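Local coordinates for protein Succinylglutamatedesuccinylase/aspartoacylase (Rhodobacter sphaeroides 2.4.1, PDB 3CDX) that probably hydrolyses carbon-nitrogen bonds in linear amides, as a metal-dependent member of the succinylglutamate desuccinylase/aspartoacylase family that carries a calcium ion in this crystal, at residues V137-A142 against S201-R206; R116-D121 against M129-L134; A173-A178 against G207-G212; P54-T59 against K238-I243; P44-K49 against V89-A94. One frame throughout, in Å; residues are numbered along the deposited sequence.

Contact 1: residues V137-A142 against S201-R206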
# COMPACT_ATOMS: atom_id res chain seq x y z
N VAL A 137 -32.00 11.22 -5.82
CA VAL A 137 -32.71 10.61 -6.94
C VAL A 137 -33.63 9.48 -6.47
O VAL A 137 -34.78 9.39 -6.89
CB VAL A 137 -31.71 10.06 -8.00
CG1 VAL A 137 -32.44 9.35 -9.16
CG2 VAL A 137 -30.79 11.21 -8.52
N ILE A 138 -33.13 8.60 -5.62
CA ILE A 138 -33.91 7.41 -5.25
C ILE A 138 -34.82 7.73 -4.06
O ILE A 138 -36.03 7.54 -4.13
CB ILE A 138 -32.97 6.18 -4.97
CG1 ILE A 138 -32.15 5.81 -6.23
CG2 ILE A 138 -33.75 5.00 -4.44
CD1 ILE A 138 -32.99 5.42 -7.51
N LEU A 139 -34.22 8.24 -2.99
CA LEU A 139 -34.95 8.47 -1.72
C LEU A 139 -36.26 9.32 -1.77
O LEU A 139 -37.23 8.94 -1.11
CB LEU A 139 -34.00 8.98 -0.64
CG LEU A 139 -34.57 9.23 0.74
CD1 LEU A 139 -35.32 7.94 1.22
CD2 LEU A 139 -33.48 9.70 1.73
N PRO A 140 -36.30 10.42 -2.55
CA PRO A 140 -37.57 11.18 -2.60
C PRO A 140 -38.78 10.39 -3.10
O PRO A 140 -39.91 10.82 -2.91
CB PRO A 140 -37.25 12.35 -3.58
CG PRO A 140 -35.72 12.48 -3.49
CD PRO A 140 -35.26 11.06 -3.39
N MET A 141 -38.58 9.27 -3.78
CA MET A 141 -39.73 8.47 -4.27
C MET A 141 -40.44 7.67 -3.16
O MET A 141 -41.53 7.18 -3.36
CB MET A 141 -39.29 7.52 -5.38
CG MET A 141 -39.07 8.18 -6.77
SD MET A 141 -38.57 6.99 -8.04
CE MET A 141 -36.87 6.61 -7.59
N ALA A 142 -39.83 7.57 -1.98
CA ALA A 142 -40.30 6.66 -0.92
C ALA A 142 -41.25 7.26 0.08
O ALA A 142 -41.10 8.40 0.49
CB ALA A 142 -39.11 6.06 -0.16
N SER A 201 -30.38 9.42 8.39
CA SER A 201 -30.59 10.84 8.72
C SER A 201 -31.15 11.61 7.53
O SER A 201 -31.88 12.59 7.71
CB SER A 201 -29.32 11.49 9.29
OG SER A 201 -28.35 11.69 8.28
N CYS A 202 -30.83 11.16 6.31
CA CYS A 202 -31.44 11.70 5.10
C CYS A 202 -32.91 11.38 5.02
O CYS A 202 -33.72 12.26 4.75
CB CYS A 202 -30.75 11.15 3.86
SG CYS A 202 -29.16 11.84 3.61
N VAL A 203 -33.26 10.11 5.23
CA VAL A 203 -34.64 9.66 5.23
C VAL A 203 -35.45 10.49 6.24
O VAL A 203 -36.56 10.95 5.95
CB VAL A 203 -34.77 8.14 5.58
CG1 VAL A 203 -36.26 7.71 5.57
CG2 VAL A 203 -33.89 7.22 4.64
N GLU A 204 -34.85 10.67 7.43
CA GLU A 204 -35.46 11.42 8.51
C GLU A 204 -35.62 12.89 8.15
O GLU A 204 -36.70 13.45 8.32
CB GLU A 204 -34.72 11.20 9.84
CG GLU A 204 -35.28 9.95 10.59
CD GLU A 204 -34.27 9.28 11.55
OE1 GLU A 204 -33.22 9.90 11.79
OE2 GLU A 204 -34.54 8.14 12.05
N ARG A 205 -34.57 13.50 7.61
CA ARG A 205 -34.65 14.90 7.20
C ARG A 205 -35.79 15.16 6.21
O ARG A 205 -36.46 16.19 6.29
CB ARG A 205 -33.32 15.36 6.61
N ARG A 206 -36.01 14.22 5.30
CA ARG A 206 -37.10 14.30 4.34
C ARG A 206 -38.47 13.89 4.91
O ARG A 206 -39.48 13.88 4.20
CB ARG A 206 -36.76 13.43 3.12
CG ARG A 206 -35.68 14.03 2.22
CD ARG A 206 -35.18 13.04 1.11
NE ARG A 206 -34.10 13.67 0.36
CZ ARG A 206 -34.25 14.57 -0.61
NH1 ARG A 206 -35.45 14.93 -0.99
NH2 ARG A 206 -33.18 15.11 -1.21
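Leu139 and Val203 bring their CA atoms to 7.1 Å where the 3-10 turn 139-141, which follows helix 126-138, meets the last turns of helix 199-205. Leu139 reaches across this gap. Its CG is anti to the backbone N (chi1 -178°), and both methyls touch the other helix. CD2 is pressed against the backbone, 3.5 Å from Val203 N, and also meets Cys202 CB. CD1 faces the CG2 branch of Val203 at 3.8 Å, and the two side chains cross at about a right angle.

Both partners are part of the alpha/beta catalytic domain. Leu139 also touches Leu57 of strand 55-60, and Val203 also touches Ser210 of strand 209-214. The contact therefore joins two neighbouring helical segments that cover the same face of the central strands. Cys202 packs on Phe118 as well, in the loop before helix 126-138.

The outer part of the contact belongs to Arg206. Its chain is extended from CG to NE and runs past Leu139, with Arg206 CD 3.8 Å from Leu139 CD2. The guanidinium ends beside Pro140. Pro140 CG stands 3.5 Å above the guanidinium plane, shifted toward the rim, and is nearest to NH1. This is contact between an apolar ring and a flat cation. The charge has its partner in Asp135, whose OD1 forms a salt bridge with Arg206 NE. That bond reaches back to helix 126-138 and probably helps to hold the guanidinium in position against Pro140. No hydrogen bond links the two segments directly.

Contact 2: residues R116-D121 against M129-L134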
# COMPACT_ATOMS: atom_id res chain seq x y z
N ARG A 116 -20.89 8.23 6.39
CA ARG A 116 -20.52 9.49 6.99
C ARG A 116 -20.47 10.55 5.87
O ARG A 116 -19.90 11.64 6.10
CB ARG A 116 -19.13 9.39 7.69
CG ARG A 116 -19.01 8.33 8.78
CD ARG A 116 -20.05 8.53 9.88
NE ARG A 116 -19.91 7.59 11.00
CZ ARG A 116 -20.70 6.55 11.25
NH1 ARG A 116 -21.72 6.26 10.45
NH2 ARG A 116 -20.47 5.76 12.30
N CYS A 117 -21.04 10.22 4.69
CA CYS A 117 -20.96 11.08 3.48
C CYS A 117 -22.27 11.73 3.01
O CYS A 117 -22.27 12.51 2.05
CB CYS A 117 -20.36 10.32 2.27
SG CYS A 117 -18.62 9.96 2.40
N PHE A 118 -23.39 11.40 3.63
CA PHE A 118 -24.67 11.95 3.21
C PHE A 118 -24.85 13.39 3.72
O PHE A 118 -24.31 13.74 4.78
CB PHE A 118 -25.81 11.07 3.70
CG PHE A 118 -25.93 9.77 2.94
CD1 PHE A 118 -25.28 8.64 3.37
CD2 PHE A 118 -26.70 9.70 1.78
CE1 PHE A 118 -25.38 7.46 2.68
CE2 PHE A 118 -26.82 8.52 1.07
CZ PHE A 118 -26.17 7.39 1.53
N PRO A 119 -25.63 14.23 2.99
CA PRO A 119 -26.37 13.94 1.75
C PRO A 119 -25.53 13.81 0.45
O PRO A 119 -26.09 13.46 -0.60
CB PRO A 119 -27.39 15.08 1.67
CG PRO A 119 -26.76 16.22 2.45
CD PRO A 119 -25.89 15.59 3.49
N GLY A 120 -24.23 14.10 0.53
CA GLY A 120 -23.31 13.84 -0.57
C GLY A 120 -23.10 15.02 -1.49
O GLY A 120 -23.80 16.03 -1.40
N ASP A 121 -22.18 14.85 -2.44
CA ASP A 121 -21.79 15.91 -3.37
C ASP A 121 -21.69 15.26 -4.75
O ASP A 121 -20.92 14.33 -4.94
CB ASP A 121 -20.44 16.50 -2.87
CG ASP A 121 -19.80 17.52 -3.85
OD1 ASP A 121 -20.33 17.80 -4.95
OD2 ASP A 121 -18.72 18.02 -3.49
N MET A 129 -20.55 10.90 -4.45
CA MET A 129 -21.44 10.96 -5.62
C MET A 129 -22.55 9.90 -5.53
O MET A 129 -23.73 10.12 -5.89
CB MET A 129 -20.56 10.78 -6.89
CG MET A 129 -21.29 10.23 -8.12
SD MET A 129 -20.25 9.80 -9.57
CE MET A 129 -20.11 8.01 -9.20
N LEU A 130 -22.18 8.73 -5.03
CA LEU A 130 -23.15 7.68 -4.79
C LEU A 130 -24.12 8.06 -3.65
O LEU A 130 -25.30 7.82 -3.75
CB LEU A 130 -22.45 6.32 -4.52
CG LEU A 130 -23.37 5.13 -4.22
CD1 LEU A 130 -24.41 4.93 -5.41
CD2 LEU A 130 -22.51 3.88 -3.96
N ALA A 131 -23.62 8.66 -2.58
CA ALA A 131 -24.51 9.09 -1.51
C ALA A 131 -25.51 10.12 -2.07
O ALA A 131 -26.68 10.06 -1.76
CB ALA A 131 -23.73 9.66 -0.36
N HIS A 132 -25.03 11.06 -2.91
CA HIS A 132 -25.94 12.06 -3.49
C HIS A 132 -27.05 11.44 -4.37
O HIS A 132 -28.24 11.80 -4.25
CB HIS A 132 -25.16 13.13 -4.27
CG HIS A 132 -26.04 14.02 -5.11
ND1 HIS A 132 -26.28 13.77 -6.45
CD2 HIS A 132 -26.75 15.14 -4.79
CE1 HIS A 132 -27.10 14.70 -6.92
NE2 HIS A 132 -27.40 15.54 -5.94
N PHE A 133 -26.68 10.50 -5.23
CA PHE A 133 -27.67 9.80 -6.08
C PHE A 133 -28.73 9.13 -5.23
O PHE A 133 -29.90 9.18 -5.56
CB PHE A 133 -26.95 8.76 -6.97
CG PHE A 133 -27.89 7.85 -7.78
CD1 PHE A 133 -28.48 8.30 -8.97
CD2 PHE A 133 -28.17 6.55 -7.36
CE1 PHE A 133 -29.33 7.50 -9.71
CE2 PHE A 133 -29.04 5.72 -8.11
CZ PHE A 133 -29.62 6.20 -9.29
N LEU A 134 -28.34 8.50 -4.13
CA LEU A 134 -29.32 7.77 -3.34
C LEU A 134 -30.31 8.71 -2.65
O LEU A 134 -31.48 8.42 -2.63
CB LEU A 134 -28.64 6.90 -2.32
CG LEU A 134 -28.17 5.62 -2.97
CD1 LEU A 134 -26.84 5.29 -2.34
CD2 LEU A 134 -29.25 4.47 -2.80
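Phe118 lays one face of its ring over the methyl of Ala131, in a CH-pi contact to helix 126-138. Ala131 CB is 3.6 Å from the ring centroid and only 13° off the ring normal. Phe118 CE2 also meets Ala131 O at 3.2 Å, and Leu134 CB lies at the ring edge. Cys117 CB adds a looser touch on Ala131 CB. An alanine at Phe118 would probably leave the Ala131 methyl without its aromatic cover and open a gap beside Leu134.

The side nearer solvent is made mostly of backbone. A cis peptide precedes Pro119, and Gly120 then comes within 4.3 Å of His132, CA to CA. A CB on Gly120 would clash with His132 N, and its backbone angles also call for glycine. Pro119 O accepts a CA-H...O contact from His132 CA at 3.2 Å, and Asp121 O meets Met129 CA in a longer one. Arg123 of a second subunit hydrogen-bonds Phe118 O.

No conventional hydrogen bond crosses between the two segments. Between 116-121 and 129-134 the grip is apolar and CH-mediated and depends on close fit; a backbone hydrogen bond of Asp121 with Gln128, just before the second segment, adds to it.

Contact 3: residues A173-A178 against G207-G212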
# COMPACT_ATOMS: atom_id res chain seq x y z
N ALA A 173 -45.13 7.20 16.60
CA ALA A 173 -46.12 6.12 16.59
C ALA A 173 -46.08 5.38 15.27
O ALA A 173 -46.18 4.15 15.22
CB ALA A 173 -47.52 6.68 16.84
N ARG A 174 -45.99 6.15 14.19
CA ARG A 174 -46.00 5.56 12.87
C ARG A 174 -44.75 4.71 12.62
O ARG A 174 -44.83 3.65 12.01
CB ARG A 174 -46.09 6.66 11.83
CG ARG A 174 -46.73 6.14 10.59
CD ARG A 174 -46.89 7.18 9.51
NE ARG A 174 -47.13 6.47 8.26
CZ ARG A 174 -46.88 6.98 7.06
NH1 ARG A 174 -46.39 8.22 6.95
NH2 ARG A 174 -47.11 6.25 5.97
N THR A 175 -43.60 5.20 13.08
CA THR A 175 -42.34 4.47 12.95
C THR A 175 -42.31 3.26 13.91
O THR A 175 -41.99 2.15 13.48
CB THR A 175 -41.11 5.38 13.13
OG1 THR A 175 -41.28 6.58 12.34
CG2 THR A 175 -39.81 4.61 12.70
N LEU A 176 -42.73 3.46 15.16
CA LEU A 176 -42.86 2.34 16.12
C LEU A 176 -43.71 1.19 15.58
O LEU A 176 -43.37 0.01 15.73
CB LEU A 176 -43.40 2.82 17.45
CG LEU A 176 -42.44 3.64 18.33
CD1 LEU A 176 -43.23 4.30 19.46
CD2 LEU A 176 -41.31 2.76 18.87
N ALA A 177 -44.78 1.55 14.91
CA ALA A 177 -45.69 0.57 14.34
C ALA A 177 -45.07 -0.20 13.20
O ALA A 177 -45.37 -1.38 13.00
CB ALA A 177 -46.95 1.26 13.86
N ALA A 178 -44.23 0.47 12.41
CA ALA A 178 -43.59 -0.22 11.29
C ALA A 178 -42.54 -1.19 11.83
O ALA A 178 -42.40 -2.31 11.33
CB ALA A 178 -42.98 0.80 10.29
N GLY A 207 -38.51 13.53 6.20
CA GLY A 207 -39.78 13.20 6.85
C GLY A 207 -40.46 11.93 6.36
O GLY A 207 -41.68 11.79 6.43
N ILE A 208 -39.65 11.00 5.84
CA ILE A 208 -40.08 9.67 5.39
C ILE A 208 -39.91 8.71 6.57
O ILE A 208 -38.96 8.86 7.35
CB ILE A 208 -39.15 9.24 4.18
CG1 ILE A 208 -39.37 10.17 2.97
CG2 ILE A 208 -39.26 7.75 3.83
CD1 ILE A 208 -38.17 10.30 2.02
N VAL A 209 -40.81 7.75 6.75
CA VAL A 209 -40.66 6.74 7.80
C VAL A 209 -39.36 5.93 7.57
O VAL A 209 -39.15 5.40 6.49
CB VAL A 209 -41.86 5.79 7.89
CG1 VAL A 209 -41.61 4.73 8.90
CG2 VAL A 209 -43.15 6.60 8.26
N SER A 210 -38.49 5.89 8.56
CA SER A 210 -37.18 5.28 8.40
C SER A 210 -36.96 4.19 9.47
O SER A 210 -37.07 4.46 10.69
CB SER A 210 -36.13 6.40 8.54
OG SER A 210 -34.83 5.93 8.76
N LEU A 211 -36.68 2.97 9.00
CA LEU A 211 -36.21 1.87 9.85
C LEU A 211 -34.78 1.50 9.49
O LEU A 211 -34.41 1.49 8.31
CB LEU A 211 -37.09 0.63 9.65
CG LEU A 211 -38.47 0.56 10.31
CD1 LEU A 211 -39.09 -0.85 10.04
CD2 LEU A 211 -38.37 0.87 11.82
N GLY A 212 -33.98 1.17 10.49
CA GLY A 212 -32.69 0.54 10.28
C GLY A 212 -32.84 -0.90 10.74
O GLY A 212 -33.85 -1.22 11.39
O HOH W 1 -39.02 7.43 11.12
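Val209 faces Thr175 where helix 169-182 crosses strand 209-214, with their CA atoms 5.9 Å apart. The strand is entered through Gly207, which ends helix 199-205 in a Schellman motif with positive phi. Ile208 points away from helix 169-182 and packs on Leu139 and Val203.

Val209 is the first residue to touch, and its two methyls serve different partners. CG1 packs against Thr175 OG1 and, more loosely, Ala178 CB. CG2 sits 3.7 Å above the plane of the Arg174 guanidinium, offset toward its rim. The arginine chain is extended from CG to NE, and it passes over the valine at about a right angle.

Ser210 points its side chain to the other face but contributes its backbone. Its N donates to a water at 3.0 Å, and that water donates in turn to Thr175 OG1 at 2.7 Å. The same hydroxyl bonds to Leu171 O one turn back in the helix. OG1 is placed beside the backbone N of Thr175 (chi1 -47°), while CG2 lies anti to that N and meets Ser210 O at 3.4 Å.

Leu211 uses both branches. Its CD1 touches Ala178 O at 3.8 Å, and its CD2 lies against Thr175 CG2 at 4.1 Å. Gly212 continues the strand and bonds through its backbone to Asn162.

The short axes approach to 8.3 Å and cross at -40°. This is a helix laid on a beta-sheet, as in the alpha/beta fold of M14-type metallohydrolases, and the strand pairs in parallel with strand 144-148.

Contact 4: residues P54-T59 against K238-I243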
# COMPACT_ATOMS: atom_id res chain seq x y z
N PRO A 54 -48.48 3.01 -1.58
CA PRO A 54 -47.27 3.74 -1.19
C PRO A 54 -46.01 3.10 -1.78
O PRO A 54 -46.06 1.97 -2.34
CB PRO A 54 -47.29 3.64 0.33
CG PRO A 54 -48.00 2.38 0.64
CD PRO A 54 -49.01 2.20 -0.47
N THR A 55 -44.89 3.83 -1.70
CA THR A 55 -43.64 3.30 -2.23
C THR A 55 -42.81 2.84 -1.05
O THR A 55 -42.61 3.61 -0.12
CB THR A 55 -42.88 4.34 -3.08
OG1 THR A 55 -43.60 4.60 -4.30
CG2 THR A 55 -41.42 3.83 -3.43
N VAL A 56 -42.34 1.58 -1.10
CA VAL A 56 -41.41 1.06 -0.09
C VAL A 56 -40.01 0.94 -0.67
O VAL A 56 -39.80 0.25 -1.66
CB VAL A 56 -41.87 -0.32 0.44
CG1 VAL A 56 -40.83 -0.90 1.39
CG2 VAL A 56 -43.28 -0.21 1.11
N LEU A 57 -39.04 1.60 -0.05
CA LEU A 57 -37.67 1.53 -0.54
C LEU A 57 -36.84 0.68 0.40
O LEU A 57 -36.78 0.95 1.61
CB LEU A 57 -37.08 2.93 -0.72
CG LEU A 57 -35.55 3.09 -0.88
CD1 LEU A 57 -35.02 2.52 -2.21
CD2 LEU A 57 -35.17 4.55 -0.68
N LEU A 58 -36.19 -0.34 -0.18
CA LEU A 58 -35.42 -1.37 0.54
C LEU A 58 -33.97 -1.29 0.08
O LEU A 58 -33.68 -1.48 -1.12
CB LEU A 58 -36.00 -2.78 0.25
CG LEU A 58 -37.47 -3.00 0.67
CD1 LEU A 58 -37.95 -4.32 0.22
CD2 LEU A 58 -37.71 -2.79 2.17
N THR A 59 -33.08 -0.93 1.00
CA THR A 59 -31.67 -0.80 0.63
C THR A 59 -30.83 -1.75 1.45
O THR A 59 -31.12 -1.98 2.63
CB THR A 59 -31.12 0.67 0.77
OG1 THR A 59 -31.39 1.19 2.09
CG2 THR A 59 -31.76 1.58 -0.28
N LYS A 238 -46.57 -5.96 3.79
CA LYS A 238 -47.90 -6.32 4.26
C LYS A 238 -48.48 -5.19 5.12
O LYS A 238 -49.61 -4.77 4.89
CB LYS A 238 -47.88 -7.67 5.00
CG LYS A 238 -47.52 -8.82 4.07
CD LYS A 238 -47.39 -10.10 4.84
CE LYS A 238 -47.23 -11.29 3.91
NZ LYS A 238 -46.72 -12.47 4.73
N HIS A 239 -47.69 -4.70 6.08
CA HIS A 239 -48.04 -3.57 6.92
C HIS A 239 -48.45 -2.37 6.08
O HIS A 239 -49.38 -1.65 6.40
CB HIS A 239 -46.86 -3.18 7.79
CG HIS A 239 -47.08 -1.93 8.60
ND1 HIS A 239 -47.93 -1.89 9.68
CD2 HIS A 239 -46.52 -0.70 8.51
CE1 HIS A 239 -47.91 -0.68 10.22
NE2 HIS A 239 -47.05 0.06 9.53
N MET A 240 -47.76 -2.15 4.98
CA MET A 240 -48.03 -0.93 4.26
C MET A 240 -49.17 -1.11 3.26
O MET A 240 -49.58 -0.14 2.62
CB MET A 240 -46.76 -0.42 3.57
CG MET A 240 -45.73 0.09 4.57
SD MET A 240 -46.08 1.63 5.44
CE MET A 240 -46.06 2.73 4.02
N GLY A 241 -49.65 -2.36 3.15
CA GLY A 241 -50.74 -2.74 2.25
C GLY A 241 -50.33 -2.86 0.79
O GLY A 241 -51.17 -2.73 -0.11
N VAL A 242 -49.05 -3.12 0.56
CA VAL A 242 -48.49 -3.22 -0.80
C VAL A 242 -48.63 -4.66 -1.33
O VAL A 242 -48.80 -4.88 -2.52
CB VAL A 242 -47.01 -2.70 -0.84
CG1 VAL A 242 -46.35 -2.90 -2.20
CG2 VAL A 242 -46.97 -1.24 -0.45
N ILE A 243 -48.56 -5.64 -0.44
CA ILE A 243 -48.86 -7.01 -0.80
C ILE A 243 -49.85 -7.57 0.21
O ILE A 243 -50.01 -7.03 1.31
CB ILE A 243 -47.58 -7.91 -0.86
CG1 ILE A 243 -47.10 -8.27 0.54
CG2 ILE A 243 -46.46 -7.21 -1.68
CD1 ILE A 243 -45.86 -9.13 0.59
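Pro54 pushes its ring into a hollow formed by Met240 and Val242, just where the chain enters strand 55-60. Pro54 CG is the bump. It lies 3.6 Å from Met240 O and 3.9 Å from Val242 CG2, so one side of the hollow is a carbonyl and another is a methyl. The third side is the end of Met240. That side chain is bent at chi2 (-71°), which sets SD, and again at chi3 (-65°), which brings CE onto the proline. CE rests on Pro54 CB and CG, 3.9 Å from CG.

A second bump points the opposite way. Val242 CG2 fits between the Pro54 ring, Pro54 O and Val56 CG2, with 4.1 Å to the last of these. Val56 CG2 also meets Met240 CG, more loosely, at 4.3 Å. The four side chains thus interlock, and no hydrogen bond crosses the contact. An alanine at Pro54 would remove CG and CD, and would probably open a gap between Met240 O and Val242 CG2 while leaving the Met240 methyl freer to turn.

The second segment owes its shape to Gly241. It has positive phi (77°) and forms a Schellman motif at the end of helix 223-239. The reversal lets Met240 and Val242 both point toward the strand.

Around the contact, Val56 packs on Leu237 of helix 223-239, and both Val56 and Met240 touch Ile144 of strand 144-148. Val242 reaches the strand on the other side, meeting Val89 of strand 87-92. The helix end therefore spans three adjacent strands.

Contact 5: residues P44-K49 against V89-A94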
# COMPACT_ATOMS: atom_id res chain seq x y z
N PRO A 44 -27.11 -2.72 -8.94
CA PRO A 44 -28.44 -3.32 -9.18
C PRO A 44 -29.65 -2.58 -8.56
O PRO A 44 -29.63 -2.23 -7.38
CB PRO A 44 -28.30 -4.75 -8.62
CG PRO A 44 -27.05 -4.76 -7.80
CD PRO A 44 -26.17 -3.66 -8.28
N ILE A 45 -30.67 -2.36 -9.39
CA ILE A 45 -31.96 -1.75 -8.98
C ILE A 45 -33.11 -2.49 -9.68
O ILE A 45 -33.09 -2.65 -10.91
CB ILE A 45 -32.12 -0.26 -9.44
CG1 ILE A 45 -31.03 0.65 -8.90
CG2 ILE A 45 -33.53 0.30 -9.04
CD1 ILE A 45 -31.05 2.06 -9.54
N THR A 46 -34.06 -2.98 -8.87
CA THR A 46 -35.27 -3.63 -9.35
C THR A 46 -36.45 -2.82 -8.81
O THR A 46 -36.48 -2.43 -7.62
CB THR A 46 -35.39 -5.12 -8.87
OG1 THR A 46 -34.23 -5.85 -9.27
CG2 THR A 46 -36.62 -5.81 -9.50
N VAL A 47 -37.41 -2.53 -9.69
CA VAL A 47 -38.63 -1.80 -9.32
C VAL A 47 -39.81 -2.60 -9.83
O VAL A 47 -39.82 -3.05 -10.99
CB VAL A 47 -38.68 -0.33 -9.84
CG1 VAL A 47 -38.68 -0.28 -11.37
CG2 VAL A 47 -39.91 0.42 -9.29
N VAL A 48 -40.76 -2.81 -8.92
CA VAL A 48 -42.06 -3.40 -9.26
C VAL A 48 -43.12 -2.33 -8.95
O VAL A 48 -43.21 -1.82 -7.82
CB VAL A 48 -42.34 -4.72 -8.46
CG1 VAL A 48 -43.72 -5.26 -8.77
CG2 VAL A 48 -41.29 -5.78 -8.77
N LYS A 49 -43.92 -2.00 -9.96
CA LYS A 49 -45.02 -1.05 -9.80
C LYS A 49 -46.32 -1.67 -10.33
O LYS A 49 -46.37 -2.18 -11.44
CB LYS A 49 -44.69 0.27 -10.49
CG LYS A 49 -45.70 1.41 -10.24
CD LYS A 49 -45.30 2.67 -10.99
CE LYS A 49 -46.52 3.46 -11.50
NZ LYS A 49 -47.36 3.94 -10.41
N VAL A 89 -42.46 -0.96 -5.08
CA VAL A 89 -41.30 -1.49 -4.34
C VAL A 89 -40.01 -1.21 -5.15
O VAL A 89 -39.89 -1.63 -6.30
CB VAL A 89 -41.42 -2.99 -4.05
CG1 VAL A 89 -40.28 -3.48 -3.14
CG2 VAL A 89 -42.81 -3.31 -3.40
N ILE A 90 -39.10 -0.46 -4.54
CA ILE A 90 -37.76 -0.19 -5.08
C ILE A 90 -36.70 -0.90 -4.22
O ILE A 90 -36.63 -0.69 -3.00
CB ILE A 90 -37.51 1.32 -5.15
CG1 ILE A 90 -38.60 1.98 -6.03
CG2 ILE A 90 -36.04 1.66 -5.70
CD1 ILE A 90 -38.73 3.45 -5.87
N MET A 91 -35.88 -1.73 -4.86
CA MET A 91 -34.94 -2.67 -4.18
C MET A 91 -33.53 -2.46 -4.68
O MET A 91 -33.26 -2.65 -5.86
CB MET A 91 -35.38 -4.13 -4.38
CG MET A 91 -36.73 -4.45 -3.64
SD MET A 91 -37.64 -5.94 -4.17
CE MET A 91 -38.06 -5.43 -5.84
N LEU A 92 -32.64 -1.99 -3.79
CA LEU A 92 -31.20 -1.85 -4.08
C LEU A 92 -30.51 -2.69 -3.06
O LEU A 92 -30.17 -2.19 -2.01
CB LEU A 92 -30.70 -0.38 -3.98
CG LEU A 92 -31.10 0.50 -5.18
CD1 LEU A 92 -32.56 0.98 -5.03
CD2 LEU A 92 -30.19 1.72 -5.39
N PRO A 93 -30.31 -3.99 -3.36
CA PRO A 93 -29.74 -4.88 -2.35
C PRO A 93 -28.26 -4.66 -2.12
O PRO A 93 -27.74 -5.10 -1.11
CB PRO A 93 -29.89 -6.26 -2.98
CG PRO A 93 -29.85 -5.99 -4.46
CD PRO A 93 -30.61 -4.70 -4.63
N ALA A 94 -27.59 -3.98 -3.04
CA ALA A 94 -26.13 -3.93 -3.01
C ALA A 94 -25.65 -2.55 -3.44
O ALA A 94 -25.17 -2.38 -4.53
CB ALA A 94 -25.56 -5.04 -3.91
O HOH W 2 -32.16 -5.20 -7.55
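Thr46 and Met91 form a hydrogen-bonded antiparallel pair, and Val48 and Val89 form the next one. Each pair is joined by two backbone bonds. Met91 N to Thr46 O is 2.9 Å, and Val89 N to Val48 O is 3.0 Å. Between them, Val47 and Ile90 make a non-hydrogen-bonded pair, with CA atoms 4.6 Å apart. CA-H...O contacts supplement the ladder, such as Val47 CA to Val89 O at 3.3 Å.

One water adds to the polar contacts. It donates to Met91 O, which also accepts from Thr46 N, and it bonds to Thr46 OG1 at 2.8 Å.

The apolar contacts fall on both faces. On one, Val47 CG2 lies beside Ile90 CG1 at 3.8 Å, the two side chains pointing the same way. Ile45 and Leu92 lie side by side in the same manner, with Ile45 CG1 against Leu92 CG at 3.7 Å. On the other, Met91 bends at chi3 (-65°) and brings CE over Thr46 CG2 at 4.0 Å. Met91 also packs on Ile73 of helix 68-79. Farther along, Pro44 meets Ala94, and both touch Val300 of a third subunit, not the one that supplies Arg123 to Phe118.

Strand 87-92 is antiparallel to strand 40-50 on one side and parallel to strand 55-60 on the other. A mixed sheet flanked by helices is the core of the M14-type metallohydrolase fold.

Contacts 4 and 5 share a sheet: strands 55-60 and 87-92 are neighbours, probably bonded from Leu58 N to Ile90 O at 2.9 Å. Contacts 1 and 2 both use helix 126-138, and a probable hydrogen bond from Leu139 N to Leu134 O, 2.8 Å, joins them. Contact 1 runs into contact 3 through helix 199-205 and strand 209-214. Contacts 3 and 4 touch through Ala177, Ala178 and His239. The calcium ion is bound by His63, Glu66 and His149. The side chain of Phe118 in contact 2 is about 10 Å from it, and those of Val203, Ser210 and Ala94 are each about 13 Å away. Contact 4 lies away from this site.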